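Local structure of glycosyl hydrolase, family 8 (Clostridium perfringens, 3REN) at residues A[110-115]-A[171-176]; A[119-124]-A[176-181]; A[153-158]-A[167-172]; A[210-215]-A[236-241]. The protein probably hydrolyses alpha-glucan chains, as an alpha-amylase with the (alpha/alpha)6-barrel fold of the family 8 glycoside hydrolases. All coordinates share one frame; numbering follows the deposited sequence.

Contact 1: residues A[110-115]-A[171-176]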
loop_
_atom_site.group_PDB
_atom_site.type_symbol
_atom_site.label_atom_id
_atom_site.label_comp_id
_atom_site.label_asym_id
_atom_site.label_seq_id
_atom_site.Cartn_x
_atom_site.Cartn_y
_atom_site.Cartn_z
ATOM N N SER A 110 -18.526 -3.706 -4.113
ATOM C CA SER A 110 -18.001 -2.567 -3.388
ATOM C C SER A 110 -16.536 -2.298 -3.730
ATOM O O SER A 110 -15.823 -3.192 -4.253
ATOM C CB SER A 110 -18.240 -2.758 -1.896
ATOM O OG SER A 110 -17.366 -3.741 -1.452
ATOM N N SER A 111 -16.124 -1.067 -3.432
ATOM C CA SER A 111 -14.819 -0.526 -3.769
ATOM C C SER A 111 -14.234 0.264 -2.569
ATOM O O SER A 111 -15.000 0.789 -1.772
ATOM C CB SER A 111 -14.968 0.435 -4.935
ATOM O OG SER A 111 -15.308 -0.275 -6.096
ATOM N N ALA A 112 -12.907 0.360 -2.488
ATOM C CA ALA A 112 -12.214 1.195 -1.489
ATOM C C ALA A 112 -11.380 2.235 -2.251
ATOM O O ALA A 112 -10.605 1.867 -3.117
ATOM C CB ALA A 112 -11.281 0.311 -0.645
ATOM N N THR A 113 -11.513 3.516 -1.910
ATOM C CA THR A 113 -10.812 4.610 -2.571
ATOM C C THR A 113 -9.297 4.377 -2.710
ATOM O O THR A 113 -8.686 4.695 -3.751
ATOM C CB THR A 113 -11.143 5.907 -1.838
ATOM O OG1 THR A 113 -12.522 6.231 -2.073
ATOM C CG2 THR A 113 -10.289 7.090 -2.295
ATOM N N ILE A 114 -8.687 3.805 -1.670
ATOM C CA ILE A 114 -7.244 3.610 -1.699
ATOM C C ILE A 114 -6.844 2.666 -2.833
ATOM O O ILE A 114 -5.821 2.889 -3.475
ATOM C CB ILE A 114 -6.714 3.108 -0.317
ATOM C CG1 ILE A 114 -5.172 3.105 -0.297
ATOM C CG2 ILE A 114 -7.325 1.717 0.004
ATOM C CD1 ILE A 114 -4.485 2.619 1.040
ATOM N N ASP A 115 -7.634 1.614 -3.088
ATOM C CA ASP A 115 -7.310 0.710 -4.183
ATOM C C ASP A 115 -7.457 1.406 -5.548
ATOM O O ASP A 115 -6.664 1.137 -6.467
ATOM C CB ASP A 115 -8.203 -0.529 -4.225
ATOM C CG ASP A 115 -8.175 -1.343 -2.966
ATOM O OD1 ASP A 115 -7.137 -1.393 -2.272
ATOM O OD2 ASP A 115 -9.219 -1.982 -2.702
ATOM N N LEU A 171 -6.909 8.381 6.770
ATOM C CA LEU A 171 -5.881 9.266 6.255
ATOM C C LEU A 171 -4.910 8.599 5.279
ATOM O O LEU A 171 -4.472 9.258 4.333
ATOM C CB LEU A 171 -5.103 9.981 7.383
ATOM C CG LEU A 171 -5.686 11.333 7.831
ATOM C CD1 LEU A 171 -7.042 11.061 8.538
ATOM C CD2 LEU A 171 -4.745 12.081 8.774
ATOM N N CYS A 172 -4.594 7.317 5.492
ATOM C CA CYS A 172 -3.717 6.586 4.549
ATOM C C CYS A 172 -4.332 6.414 3.133
ATOM O O CYS A 172 -3.595 6.122 2.191
ATOM C CB CYS A 172 -3.281 5.217 5.100
ATOM S SG CYS A 172 -4.575 4.015 5.290
ATOM N N TYR A 173 -5.654 6.559 3.012
ATOM C CA TYR A 173 -6.348 6.568 1.698
ATOM C C TYR A 173 -6.074 7.844 0.900
ATOM O O TYR A 173 -6.327 7.878 -0.310
ATOM C CB TYR A 173 -7.860 6.496 1.875
ATOM C CG TYR A 173 -8.435 5.115 2.131
ATOM C CD1 TYR A 173 -7.835 4.232 3.018
ATOM C CD2 TYR A 173 -9.619 4.721 1.509
ATOM C CE1 TYR A 173 -8.395 2.990 3.255
ATOM C CE2 TYR A 173 -10.179 3.494 1.741
ATOM C CZ TYR A 173 -9.563 2.636 2.608
ATOM O OH TYR A 173 -10.132 1.403 2.853
ATOM N N LEU A 174 -5.615 8.898 1.562
ATOM C CA LEU A 174 -5.404 10.185 0.879
ATOM C C LEU A 174 -4.059 10.189 0.158
ATOM O O LEU A 174 -3.039 10.701 0.680
ATOM C CB LEU A 174 -5.546 11.373 1.842
ATOM C CG LEU A 174 -6.927 11.420 2.500
ATOM C CD1 LEU A 174 -6.877 12.408 3.628
ATOM C CD2 LEU A 174 -8.026 11.763 1.485
ATOM N N ASP A 175 -4.080 9.587 -1.046
ATOM C CA ASP A 175 -2.900 9.325 -1.852
ATOM C C ASP A 175 -2.505 10.621 -2.573
ATOM O O ASP A 175 -2.802 10.818 -3.742
ATOM C CB ASP A 175 -3.290 8.251 -2.861
ATOM C CG ASP A 175 -2.118 7.648 -3.601
ATOM O OD1 ASP A 175 -1.033 8.263 -3.681
ATOM O OD2 ASP A 175 -2.308 6.526 -4.144
ATOM N N LEU A 176 -1.781 11.447 -1.873
ATOM C CA LEU A 176 -1.373 12.720 -2.369
ATOM C C LEU A 176 -0.604 12.621 -3.687
ATOM O O LEU A 176 -0.853 13.405 -4.531
ATOM C CB LEU A 176 -0.503 13.446 -1.349
ATOM C CG LEU A 176 -1.152 14.394 -0.355
ATOM C CD1 LEU A 176 -2.552 14.219 -0.148
ATOM C CD2 LEU A 176 -0.383 14.863 0.835
HETATM O O HOH W 1 -3.402 4.622 -2.710
#
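Ile114 packs on the ring face of Tyr173 in a CH-pi contact at one end of the (alpha/alpha)6 barrel, where the first turn of helix 113-130 meets the short 3-10 turn and connecting loop that lead into helix 176-185. The nearest CA atoms, those of Ile114 and Tyr173, are 4.6 Å apart. The two side chains lie crosswise, and Ile114 CG2 sits over the middle of the ring, 3.6 Å from its centroid and 14° off the normal. Ile114 CG1 is anti to the backbone N (chi1 -172°), which leaves the CG2 branch to press on the phenol. Ile114 CB lies over the inner end of the same face, 3.6 Å from Tyr173 CG, while CD1 runs on toward the carbonyl of Cys172. Thr113 comes to the ring edge through its CB, 3.9 Å from Tyr173 CD2; its hydroxyl turns elsewhere and bonds the backbone O of Val157 in strand 155-160. Ala112, the N-cap residue of helix 113-130, adds its methyl obliquely near the phenol oxygen. Beside this apolar patch Asp175 caps the start of helix 176-185 and reaches the other segment through water. That water donates to both sides, to Ile114 O at 3.1 Å and to Asp175 OD2 at 2.6 Å.

Contact 2: residues A[119-124]-A[176-181]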
loop_
_atom_site.group_PDB
_atom_site.type_symbol
_atom_site.label_atom_id
_atom_site.label_comp_id
_atom_site.label_asym_id
_atom_site.label_seq_id
_atom_site.Cartn_x
_atom_site.Cartn_y
_atom_site.Cartn_z
ATOM N N ILE A 119 -4.251 2.109 -8.271
ATOM C CA ILE A 119 -4.355 1.715 -9.675
ATOM C C ILE A 119 -4.226 2.894 -10.644
ATOM O O ILE A 119 -3.541 2.794 -11.672
ATOM C CB ILE A 119 -5.641 0.875 -9.888
ATOM C CG1 ILE A 119 -5.395 -0.501 -9.239
ATOM C CG2 ILE A 119 -5.949 0.695 -11.438
ATOM C CD1 ILE A 119 -6.592 -1.396 -9.046
ATOM N N ILE A 120 -4.849 4.021 -10.311
ATOM C CA ILE A 120 -4.682 5.225 -11.089
ATOM C C ILE A 120 -3.204 5.605 -11.114
ATOM O O ILE A 120 -2.692 5.940 -12.165
ATOM C CB ILE A 120 -5.541 6.377 -10.541
ATOM C CG1 ILE A 120 -7.001 6.175 -10.931
ATOM C CG2 ILE A 120 -5.050 7.731 -11.094
ATOM C CD1 ILE A 120 -8.001 6.653 -9.822
ATOM N N LYS A 121 -2.525 5.542 -9.961
ATOM C CA LYS A 121 -1.116 5.904 -9.879
ATOM C C LYS A 121 -0.274 4.996 -10.774
ATOM O O LYS A 121 0.530 5.494 -11.553
ATOM C CB LYS A 121 -0.602 5.807 -8.433
ATOM C CG LYS A 121 0.865 6.275 -8.259
ATOM C CD LYS A 121 1.336 5.972 -6.811
ATOM C CE LYS A 121 2.580 6.797 -6.464
ATOM N NZ LYS A 121 3.282 6.394 -5.159
ATOM N N ALA A 122 -0.473 3.679 -10.703
ATOM C CA ALA A 122 0.259 2.733 -11.568
ATOM C C ALA A 122 0.020 3.015 -13.053
ATOM O O ALA A 122 0.946 2.955 -13.868
ATOM C CB ALA A 122 -0.142 1.304 -11.252
ATOM N N LEU A 123 -1.217 3.330 -13.396
ATOM C CA LEU A 123 -1.587 3.674 -14.786
ATOM C C LEU A 123 -0.949 4.977 -15.278
ATOM O O LEU A 123 -0.427 5.037 -16.404
ATOM C CB LEU A 123 -3.104 3.694 -14.951
ATOM C CG LEU A 123 -3.778 2.317 -14.949
ATOM C CD1 LEU A 123 -5.278 2.494 -14.788
ATOM C CD2 LEU A 123 -3.457 1.543 -16.242
ATOM N N LEU A 124 -0.976 6.026 -14.454
ATOM C CA LEU A 124 -0.342 7.290 -14.828
ATOM C C LEU A 124 1.180 7.143 -14.913
ATOM O O LEU A 124 1.799 7.649 -15.846
ATOM C CB LEU A 124 -0.760 8.428 -13.904
ATOM C CG LEU A 124 -2.263 8.744 -13.949
ATOM C CD1 LEU A 124 -2.664 9.850 -12.929
ATOM C CD2 LEU A 124 -2.687 9.121 -15.382
ATOM N N LEU A 176 -1.781 11.447 -1.873
ATOM C CA LEU A 176 -1.373 12.720 -2.369
ATOM C C LEU A 176 -0.604 12.621 -3.687
ATOM O O LEU A 176 -0.853 13.405 -4.531
ATOM C CB LEU A 176 -0.503 13.446 -1.349
ATOM C CG LEU A 176 -1.152 14.394 -0.355
ATOM C CD1 LEU A 176 -2.552 14.219 -0.148
ATOM C CD2 LEU A 176 -0.383 14.863 0.835
ATOM N N PRO A 177 0.297 11.663 -3.851
ATOM C CA PRO A 177 1.040 11.584 -5.114
ATOM C C PRO A 177 0.128 11.345 -6.312
ATOM O O PRO A 177 0.342 11.952 -7.355
ATOM C CB PRO A 177 2.001 10.382 -4.914
ATOM C CG PRO A 177 2.151 10.333 -3.430
ATOM C CD PRO A 177 0.788 10.673 -2.885
ATOM N N THR A 178 -0.868 10.479 -6.163
ATOM C CA THR A 178 -1.811 10.229 -7.241
ATOM C C THR A 178 -2.612 11.518 -7.526
ATOM O O THR A 178 -2.818 11.882 -8.683
ATOM C CB THR A 178 -2.749 9.066 -6.866
ATOM O OG1 THR A 178 -1.968 7.885 -6.577
ATOM C CG2 THR A 178 -3.716 8.777 -7.994
HETATM N N MSE A 179 -3.055 12.216 -6.482
HETATM C CA MSE A 179 -3.844 13.444 -6.680
HETATM C C MSE A 179 -3.021 14.540 -7.380
HETATM O O MSE A 179 -3.553 15.320 -8.167
HETATM C CB MSE A 179 -4.455 13.969 -5.368
HETATM C CG MSE A 179 -5.505 13.034 -4.790
HETATM SE SE MSE A 179 -5.784 13.533 -2.932
HETATM C CE MSE A 179 -6.996 12.145 -2.333
ATOM N N LYS A 180 -1.743 14.619 -7.047
ATOM C CA LYS A 180 -0.810 15.497 -7.724
ATOM C C LYS A 180 -0.698 15.098 -9.199
ATOM O O LYS A 180 -0.899 15.931 -10.076
ATOM C CB LYS A 180 0.561 15.382 -7.085
ATOM C CG LYS A 180 1.628 16.280 -7.739
ATOM C CD LYS A 180 2.708 16.589 -6.749
ATOM C CE LYS A 180 3.739 17.494 -7.392
ATOM N NZ LYS A 180 4.666 17.941 -6.347
ATOM N N LEU A 181 -0.478 13.845 -9.496
ATOM C CA LEU A 181 -0.422 13.464 -10.881
ATOM C C LEU A 181 -1.737 13.815 -11.600
ATOM O O LEU A 181 -1.713 14.384 -12.655
ATOM C CB LEU A 181 -0.203 11.993 -10.990
ATOM C CG LEU A 181 1.195 11.458 -11.047
ATOM C CD1 LEU A 181 2.271 12.423 -11.108
ATOM C CD2 LEU A 181 1.480 10.271 -10.311
#
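Thr178 of helix 176-185 wedges its forked side chain between Ile120 and Lys121 of helix 113-130, and this is where the two helices come closest. The axes of the two short segments approach to 9.3 Å and run in broadly the same direction, 51° apart, with 5.1 Å between Lys121 CA and Thr178 CA. With Thr178 OG1 beside its own backbone N (chi1 -58°), the two branches divide the work. The methyl CG2 meets Ile120 CG2 at 3.5 Å, the side chains roughly perpendicular, while OG1 presses against Lys121 CB at 3.1 Å. That close approach of a hydroxyl to an aliphatic carbon is consistent with the hydrogen bond between Thr178 OG1 and the backbone O of Leu117, one turn before Lys121 in helix 113-130. Farther along, the fit slackens. Leu124 and Leu181 pass alongside one another, pointing opposite ways, and touch through Leu124 CD1 and Leu181 CB, 3.8 Å apart; Leu181 is partly exposed and has a 1,2-ethanediol molecule bound nearby. Lys121, also partly exposed, leaves in an extended chain that passes Pro177, its CE 3.9 Å from Pro177 CB, and ends in a salt bridge to Glu243. Ile120 and Leu124 also touch helix 133-150, and Leu176 and Met179 of helix 176-185 pack on helix 188-201. Successive helices that run roughly alike and are each backed by an outer helix are consistent with the inner layer of an (alpha/alpha)6 barrel.

Contact 3: residues A[153-158]-A[167-172]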
loop_
_atom_site.group_PDB
_atom_site.type_symbol
_atom_site.label_atom_id
_atom_site.label_comp_id
_atom_site.label_asym_id
_atom_site.label_seq_id
_atom_site.Cartn_x
_atom_site.Cartn_y
_atom_site.Cartn_z
ATOM N N ASN A 153 -17.656 17.501 -0.736
ATOM C CA ASN A 153 -16.953 18.740 -0.339
ATOM C C ASN A 153 -15.438 18.606 -0.405
ATOM O O ASN A 153 -14.690 18.857 0.571
ATOM C CB ASN A 153 -17.426 19.241 1.025
ATOM C CG ASN A 153 -18.918 19.546 1.041
ATOM O OD1 ASN A 153 -19.664 18.960 1.836
ATOM N ND2 ASN A 153 -19.372 20.459 0.148
ATOM N N GLU A 154 -14.996 18.198 -1.594
ATOM C CA GLU A 154 -13.595 17.947 -1.880
ATOM C C GLU A 154 -12.906 16.857 -1.045
ATOM O O GLU A 154 -11.697 16.715 -1.135
ATOM C CB GLU A 154 -12.810 19.255 -1.862
ATOM C CG GLU A 154 -13.163 20.155 -3.032
ATOM C CD GLU A 154 -12.565 21.537 -2.892
ATOM O OE1 GLU A 154 -11.917 22.011 -3.856
ATOM O OE2 GLU A 154 -12.741 22.141 -1.802
ATOM N N THR A 155 -13.667 16.112 -0.243
ATOM C CA THR A 155 -13.146 14.969 0.528
ATOM C C THR A 155 -13.593 13.641 -0.140
ATOM O O THR A 155 -14.777 13.467 -0.419
ATOM C CB THR A 155 -13.726 14.966 1.962
ATOM O OG1 THR A 155 -13.346 16.163 2.634
ATOM C CG2 THR A 155 -13.251 13.756 2.794
ATOM N N LEU A 156 -12.652 12.731 -0.374
ATOM C CA LEU A 156 -12.957 11.363 -0.803
ATOM C C LEU A 156 -13.218 10.455 0.406
ATOM O O LEU A 156 -12.384 10.344 1.320
ATOM C CB LEU A 156 -11.796 10.771 -1.645
ATOM C CG LEU A 156 -11.317 11.497 -2.899
ATOM C CD1 LEU A 156 -10.358 10.608 -3.724
ATOM C CD2 LEU A 156 -12.547 11.855 -3.738
ATOM N N VAL A 157 -14.367 9.802 0.411
ATOM C CA VAL A 157 -14.663 8.835 1.461
ATOM C C VAL A 157 -14.145 7.467 1.057
ATOM O O VAL A 157 -13.920 7.219 -0.160
ATOM C CB VAL A 157 -16.187 8.802 1.789
ATOM C CG1 VAL A 157 -16.657 10.230 2.136
ATOM C CG2 VAL A 157 -16.971 8.254 0.620
ATOM N N ASP A 158 -13.975 6.600 2.060
ATOM C CA ASP A 158 -13.294 5.342 1.903
ATOM C C ASP A 158 -14.063 4.356 1.071
ATOM O O ASP A 158 -13.462 3.633 0.281
ATOM C CB ASP A 158 -13.081 4.638 3.252
ATOM C CG ASP A 158 -12.063 5.335 4.151
ATOM O OD1 ASP A 158 -11.304 6.248 3.703
ATOM O OD2 ASP A 158 -12.020 4.941 5.341
ATOM N N ASN A 167 -18.969 7.774 4.948
ATOM C CA ASN A 167 -18.746 9.159 5.347
ATOM C C ASN A 167 -17.504 9.279 6.230
ATOM O O ASN A 167 -17.362 10.227 6.997
ATOM C CB ASN A 167 -20.000 9.740 6.040
ATOM C CG ASN A 167 -20.367 8.988 7.307
ATOM O OD1 ASN A 167 -19.642 8.072 7.759
ATOM N ND2 ASN A 167 -21.495 9.366 7.895
ATOM N N THR A 168 -16.597 8.319 6.104
ATOM C CA THR A 168 -15.339 8.371 6.807
ATOM C C THR A 168 -14.192 8.352 5.816
ATOM O O THR A 168 -14.325 7.801 4.699
ATOM C CB THR A 168 -15.234 7.250 7.856
ATOM O OG1 THR A 168 -15.466 5.996 7.222
ATOM C CG2 THR A 168 -16.280 7.479 8.957
ATOM N N THR A 169 -13.098 9.006 6.202
ATOM C CA THR A 169 -11.897 9.119 5.402
ATOM C C THR A 169 -10.697 8.659 6.234
ATOM O O THR A 169 -10.279 9.340 7.176
ATOM C CB THR A 169 -11.717 10.593 4.948
ATOM O OG1 THR A 169 -12.857 10.958 4.175
ATOM C CG2 THR A 169 -10.450 10.828 4.091
ATOM N N THR A 170 -10.137 7.518 5.877
ATOM C CA THR A 170 -8.926 7.034 6.531
ATOM C C THR A 170 -7.790 7.844 5.940
ATOM O O THR A 170 -7.737 8.036 4.734
ATOM C CB THR A 170 -8.848 5.539 6.289
ATOM O OG1 THR A 170 -10.074 4.999 6.784
ATOM C CG2 THR A 170 -7.686 4.870 7.012
ATOM N N LEU A 171 -6.909 8.381 6.770
ATOM C CA LEU A 171 -5.881 9.266 6.255
ATOM C C LEU A 171 -4.910 8.599 5.279
ATOM O O LEU A 171 -4.472 9.258 4.333
ATOM C CB LEU A 171 -5.103 9.981 7.383
ATOM C CG LEU A 171 -5.686 11.333 7.831
ATOM C CD1 LEU A 171 -7.042 11.061 8.538
ATOM C CD2 LEU A 171 -4.745 12.081 8.774
ATOM N N CYS A 172 -4.594 7.317 5.492
ATOM C CA CYS A 172 -3.717 6.586 4.549
ATOM C C CYS A 172 -4.332 6.414 3.133
ATOM O O CYS A 172 -3.595 6.122 2.191
ATOM C CB CYS A 172 -3.281 5.217 5.100
ATOM S SG CYS A 172 -4.575 4.015 5.290
#
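Asp158 turns its carboxylate across the side chain of Thr170, nearly square to it, and meets that residue with both oxygens. OD1 receives the backbone N of Thr170 on its syn lone pair, at 2.8 Å and nearly straight (171°). OD2 faces the Thr170 hydroxyl, which donates to it; the modelled 2.4 Å between OD2 and Thr170 OG1 is very short, so the exact length is doubtful. Beside this pair the main chains are joined by Asp158 N to Thr168 O at 2.9 Å, and the same carbonyl lies against the CA of Val157. Thr169 points its hydroxyl the other way along segment 153-158. Its OG1, set beside the backbone N (chi1 -60°), donates to Leu156 O at 3.0 Å from well above the carbonyl plane, while Thr155 CG2 lies 3.1 Å from Thr169 OG1. Residues 155-158 and 167-170 run 78° apart, and strands 155-160 and 168-170 belong to different antiparallel sheets: the first lies beside strand 111-112, the second beside strand 215-217. The contact is therefore a polar crossing that ties two small sheets at one end of the helical barrel. The straight bond from Thr170 N to OD1 should by itself keep the Asp158 carboxylate turned toward Thr170, and the Thr170 hydroxyl probably adds to that hold, though at a doubtful length.

Contact 4: residues A[210-215]-A[236-241]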
loop_
_atom_site.group_PDB
_atom_site.type_symbol
_atom_site.label_atom_id
_atom_site.label_comp_id
_atom_site.label_asym_id
_atom_site.label_seq_id
_atom_site.Cartn_x
_atom_site.Cartn_y
_atom_site.Cartn_z
ATOM N N PRO A 210 4.831 12.748 16.540
ATOM C CA PRO A 210 4.276 13.516 15.429
ATOM C C PRO A 210 3.819 12.609 14.293
ATOM O O PRO A 210 4.193 12.809 13.133
ATOM C CB PRO A 210 5.444 14.403 15.003
ATOM C CG PRO A 210 6.659 13.661 15.395
ATOM C CD PRO A 210 6.306 12.732 16.540
ATOM N N LEU A 211 3.045 11.602 14.641
ATOM C CA LEU A 211 2.462 10.692 13.668
ATOM C C LEU A 211 1.041 11.184 13.344
ATOM O O LEU A 211 0.710 12.341 13.624
ATOM C CB LEU A 211 2.492 9.264 14.222
ATOM C CG LEU A 211 3.910 8.765 14.525
ATOM C CD1 LEU A 211 3.840 7.369 15.146
ATOM C CD2 LEU A 211 4.871 8.785 13.320
ATOM N N TYR A 212 0.192 10.324 12.784
ATOM C CA TYR A 212 -1.074 10.781 12.281
ATOM C C TYR A 212 -2.253 10.043 12.842
ATOM O O TYR A 212 -2.164 8.846 13.142
ATOM C CB TYR A 212 -1.115 10.699 10.754
ATOM C CG TYR A 212 -0.249 11.728 10.140
ATOM C CD1 TYR A 212 -0.670 13.045 10.066
ATOM C CD2 TYR A 212 1.047 11.410 9.711
ATOM C CE1 TYR A 212 0.145 14.028 9.521
ATOM C CE2 TYR A 212 1.850 12.379 9.122
ATOM C CZ TYR A 212 1.377 13.687 9.023
ATOM O OH TYR A 212 2.153 14.686 8.465
ATOM N N ARG A 213 -3.366 10.771 12.935
ATOM C CA ARG A 213 -4.664 10.161 13.227
ATOM C C ARG A 213 -4.994 9.133 12.169
ATOM O O ARG A 213 -4.570 9.258 11.010
ATOM C CB ARG A 213 -5.798 11.213 13.245
ATOM C CG ARG A 213 -5.817 12.119 14.480
ATOM C CD ARG A 213 -6.364 11.390 15.692
ATOM N NE ARG A 213 -5.896 11.988 16.943
ATOM C CZ ARG A 213 -5.901 11.356 18.124
ATOM N NH1 ARG A 213 -6.356 10.109 18.230
ATOM N NH2 ARG A 213 -5.424 11.972 19.190
ATOM N N LYS A 214 -5.745 8.145 12.563
ATOM C CA LYS A 214 -6.289 7.151 11.682
ATOM C C LYS A 214 -7.447 7.555 10.740
ATOM O O LYS A 214 -7.360 7.310 9.579
ATOM C CB LYS A 214 -6.674 5.892 12.455
ATOM C CG LYS A 214 -6.867 4.737 11.579
ATOM C CD LYS A 214 -7.726 3.645 12.073
ATOM C CE LYS A 214 -7.392 3.273 13.453
ATOM N N VAL A 215 -8.474 8.206 11.270
ATOM C CA VAL A 215 -9.717 8.514 10.483
ATOM C C VAL A 215 -10.146 9.965 10.635
ATOM O O VAL A 215 -9.999 10.552 11.719
ATOM C CB VAL A 215 -10.967 7.657 10.923
ATOM C CG1 VAL A 215 -12.112 7.751 9.886
ATOM C CG2 VAL A 215 -10.623 6.188 11.135
ATOM N N ILE A 236 2.193 4.893 5.855
ATOM C CA ILE A 236 1.611 5.084 4.530
ATOM C C ILE A 236 1.407 6.591 4.316
ATOM O O ILE A 236 1.824 7.140 3.282
ATOM C CB ILE A 236 0.301 4.288 4.339
ATOM C CG1 ILE A 236 0.599 2.792 4.346
ATOM C CG2 ILE A 236 -0.403 4.670 2.956
ATOM C CD1 ILE A 236 -0.593 1.915 4.632
ATOM N N VAL A 237 0.798 7.268 5.291
ATOM C CA VAL A 237 0.553 8.721 5.155
ATOM C C VAL A 237 1.882 9.465 4.927
ATOM O O VAL A 237 1.984 10.356 4.062
ATOM C CB VAL A 237 -0.123 9.296 6.415
ATOM C CG1 VAL A 237 -0.136 10.807 6.365
ATOM C CG2 VAL A 237 -1.554 8.724 6.597
ATOM N N ILE A 238 2.898 9.122 5.718
ATOM C CA ILE A 238 4.218 9.776 5.610
ATOM C C ILE A 238 4.840 9.564 4.248
ATOM O O ILE A 238 5.289 10.541 3.631
ATOM C CB ILE A 238 5.184 9.303 6.725
ATOM C CG1 ILE A 238 4.670 9.803 8.089
ATOM C CG2 ILE A 238 6.613 9.739 6.439
ATOM C CD1 ILE A 238 5.259 9.050 9.298
ATOM N N LEU A 239 4.840 8.311 3.768
ATOM C CA LEU A 239 5.333 8.033 2.420
ATOM C C LEU A 239 4.551 8.833 1.363
ATOM O O LEU A 239 5.174 9.409 0.475
ATOM C CB LEU A 239 5.322 6.547 2.105
ATOM C CG LEU A 239 5.829 6.038 0.755
ATOM C CD1 LEU A 239 7.303 6.406 0.545
ATOM C CD2 LEU A 239 5.707 4.543 0.773
ATOM N N ASN A 240 3.218 8.916 1.488
ATOM C CA ASN A 240 2.396 9.708 0.527
ATOM C C ASN A 240 2.785 11.180 0.537
ATOM O O ASN A 240 2.944 11.786 -0.499
ATOM C CB ASN A 240 0.870 9.562 0.802
ATOM C CG ASN A 240 0.322 8.203 0.370
ATOM O OD1 ASN A 240 0.921 7.535 -0.464
ATOM N ND2 ASN A 240 -0.817 7.788 0.936
ATOM N N ARG A 241 2.936 11.750 1.719
ATOM C CA ARG A 241 3.331 13.150 1.872
ATOM C C ARG A 241 4.659 13.462 1.187
ATOM O O ARG A 241 4.781 14.450 0.478
ATOM C CB ARG A 241 3.444 13.468 3.360
ATOM C CG ARG A 241 2.081 13.710 4.062
ATOM C CD ARG A 241 1.673 15.179 3.940
ATOM N NE ARG A 241 2.475 15.994 4.850
ATOM C CZ ARG A 241 2.379 17.315 5.005
ATOM N NH1 ARG A 241 1.540 18.055 4.279
ATOM N NH2 ARG A 241 3.184 17.904 5.868
#
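Tyr212 lays its ring against helix 231-243, one face over the bump made by Val237 and one edge against Ile238. Val237 projects its CG1 methyl, anti to the backbone N (chi1 170°), onto the phenol in a CH-pi contact. The methyl stands 3.8 Å from the ring centroid and 21° off the normal, displaced toward the rim, so its nearest ring atom is Tyr212 CD2 at 3.6 Å. Ile238, the next residue on the helix, comes up in the plane of the ring, its CG1 4.0 Å from Tyr212 CE2. The phenol thus fits the step between two neighbouring side chains, flat on one and edge-on to the other. Ile238 reaches on past the ring, and its CD1 meets Leu211 CD2 at 4.0 Å. All five touching residues are buried. In the (alpha/alpha)6 barrel this is where the loop between helix 188-201 and strand 215-217 folds over the side of helix 231-243; Ile200 of helix 188-201 packs against Tyr212, Val237 and Arg241 alike. Ser234 OG, one turn before Ile238, takes a hydrogen bond from Tyr212 N. At the outer end of the ring Arg241 runs transverse to the tyrosine side chain, with the guanidinium and ring planes 70° apart. Tyr212 OH and Arg241 NE are 3.9 Å from each other, and both are held by Glu248, the tyrosine by a hydrogen bond and the arginine by a salt bridge, while Arg241 NH1 pairs with Glu201.

Contacts 2 and 4 are buried and largely apolar between their segments, whereas contacts 1 and 3 are only partly buried and lie where loops and short strands join the barrel helices. Contacts 1 and 2 work at successive levels of helix 113-130, one at its first turn and the other along its body, and both involve the start of helix 176-185. Contact 3 is the polar one, bound by hydrogen bonds. It adjoins contact 1 through Thr113, which bonds the main chain of strand 155-160, and the two share Leu171 and Cys172. Those residues also pack on helix 231-243, bringing segment 171-176 up against contact 4.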